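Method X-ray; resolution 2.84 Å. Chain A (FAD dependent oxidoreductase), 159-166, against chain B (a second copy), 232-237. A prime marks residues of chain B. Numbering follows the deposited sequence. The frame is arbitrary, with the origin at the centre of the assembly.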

# COMPACT_ATOMS: atom_id res chain seq x y z
N MET A 159 -9.18 -15.13 19.04
CA MET A 159 -10.20 -16.16 19.24
C MET A 159 -10.00 -17.32 18.28
O MET A 159 -10.00 -18.49 18.68
CB MET A 159 -11.59 -15.55 19.08
CG MET A 159 -11.98 -14.58 20.18
SD MET A 159 -13.76 -14.35 20.29
CE MET A 159 -13.83 -12.68 20.91
N LEU A 160 -9.82 -17.01 16.99
CA LEU A 160 -9.54 -18.06 16.02
C LEU A 160 -8.30 -18.86 16.41
O LEU A 160 -8.30 -20.09 16.35
CB LEU A 160 -9.37 -17.46 14.62
CG LEU A 160 -10.65 -16.99 13.94
CD1 LEU A 160 -10.33 -16.18 12.70
CD2 LEU A 160 -11.52 -18.19 13.57
N ARG A 161 -7.24 -18.16 16.82
CA ARG A 161 -6.01 -18.85 17.21
C ARG A 161 -6.28 -19.85 18.34
O ARG A 161 -5.82 -20.99 18.30
CB ARG A 161 -4.95 -17.84 17.62
CG ARG A 161 -4.00 -17.47 16.49
CD ARG A 161 -2.97 -16.43 16.91
NE ARG A 161 -3.23 -15.14 16.27
CZ ARG A 161 -3.56 -14.02 16.92
NH1 ARG A 161 -3.66 -14.00 18.24
NH2 ARG A 161 -3.78 -12.91 16.23
N VAL A 162 -7.04 -19.43 19.35
CA VAL A 162 -7.38 -20.34 20.44
C VAL A 162 -8.27 -21.47 19.94
O VAL A 162 -8.16 -22.61 20.39
CB VAL A 162 -8.05 -19.57 21.59
CG1 VAL A 162 -8.53 -20.54 22.66
CG2 VAL A 162 -7.10 -18.55 22.18
N ALA A 163 -9.16 -21.17 18.99
CA ALA A 163 -10.05 -22.20 18.46
C ALA A 163 -9.27 -23.26 17.69
O ALA A 163 -9.50 -24.46 17.87
CB ALA A 163 -11.11 -21.56 17.56
N ILE A 164 -8.34 -22.83 16.83
CA ILE A 164 -7.58 -23.78 16.03
C ILE A 164 -6.60 -24.56 16.91
O ILE A 164 -6.35 -25.75 16.66
CB ILE A 164 -6.87 -23.05 14.88
CG1 ILE A 164 -7.91 -22.46 13.93
CG2 ILE A 164 -5.92 -24.01 14.15
CD1 ILE A 164 -7.34 -21.71 12.76
N SER A 165 -6.04 -23.92 17.93
CA SER A 165 -5.26 -24.66 18.92
C SER A 165 -6.11 -25.71 19.63
O SER A 165 -5.56 -26.61 20.27
CB SER A 165 -4.66 -23.71 19.94
OG SER A 165 -3.77 -22.79 19.33
N SER A 166 -7.44 -25.62 19.52
CA SER A 166 -8.36 -26.56 20.13
C SER A 166 -9.03 -27.46 19.10
O SER A 166 -10.19 -27.84 19.26
CB SER A 166 -9.41 -25.81 20.95
OG SER A 166 -8.81 -25.02 21.96
N LEU B 232 0.36 -16.57 9.11
CA LEU B 232 -0.15 -17.93 9.23
C LEU B 232 -1.58 -17.87 9.75
O LEU B 232 -1.79 -17.78 10.97
CB LEU B 232 0.73 -18.75 10.18
CG LEU B 232 2.11 -19.20 9.71
CD1 LEU B 232 1.99 -20.13 8.51
CD2 LEU B 232 3.00 -18.01 9.38
N PRO B 233 -2.60 -17.94 8.89
CA PRO B 233 -3.98 -17.71 9.35
C PRO B 233 -4.37 -18.63 10.50
O PRO B 233 -4.37 -19.85 10.38
CB PRO B 233 -4.82 -18.00 8.09
CG PRO B 233 -3.89 -17.77 6.96
CD PRO B 233 -2.54 -18.22 7.44
N GLY B 234 -4.70 -18.01 11.63
CA GLY B 234 -5.21 -18.75 12.77
C GLY B 234 -4.20 -19.62 13.48
O GLY B 234 -4.58 -20.61 14.12
N VAL B 235 -2.92 -19.28 13.40
CA VAL B 235 -1.84 -20.10 13.95
C VAL B 235 -1.23 -19.35 15.12
O VAL B 235 -0.77 -18.22 14.97
CB VAL B 235 -0.79 -20.43 12.88
CG1 VAL B 235 0.32 -21.27 13.48
CG2 VAL B 235 -1.44 -21.13 11.70
N ALA B 236 -1.22 -20.00 16.29
CA ALA B 236 -0.66 -19.40 17.50
C ALA B 236 0.86 -19.47 17.42
O ALA B 236 1.45 -20.55 17.53
CB ALA B 236 -1.17 -20.13 18.74
N THR B 237 1.50 -18.32 17.22
CA THR B 237 2.95 -18.23 17.10
C THR B 237 3.58 -17.44 18.25
O THR B 237 4.78 -17.16 18.20
CB THR B 237 3.34 -17.59 15.77
OG1 THR B 237 2.70 -16.31 15.64
CG2 THR B 237 2.93 -18.47 14.61

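What lets the backbone of the second copy come so close to the helix? Gly234′, in the type II turn from Leu232′ to Val235′, has no side chain, and its CA lies 4.5 Å from Arg161 CA. Ile164 fills the space: its CA-to-CB bond points toward the turn, and with chi1 m and chi2 t the chain is extended, bringing CD1 to 3.3 Å from Gly234′ O. An ideal CB on Gly234′ would sit 2.3 Å from Ile164 CD1, a clash. The positive phi of 70° independently favours glycine.

How does Arg161 pass the loop? Its CB leaves sideways, and the aliphatic stem lies along the backbone, with CG 3.7 Å from Gly234′ C and CD 3.4 Å from Val235′ O. Chi1 (-95°) and chi3 (-109°) fall between wells, while chi2 is t. NE and NH2 are hydrogen-bonded elsewhere in the structure, so the guanidinium is engaged beyond this contact.

What does Ser165 do at the edge of the contact? With chi1 m, its OG turns back to donate to Arg161 O at 2.9 Å. The methyl CB of Ala236′ merely packs against Ser165 OG, at 3.8 Å. No hydrogen bond joins the two stretches; they meet through packing alone.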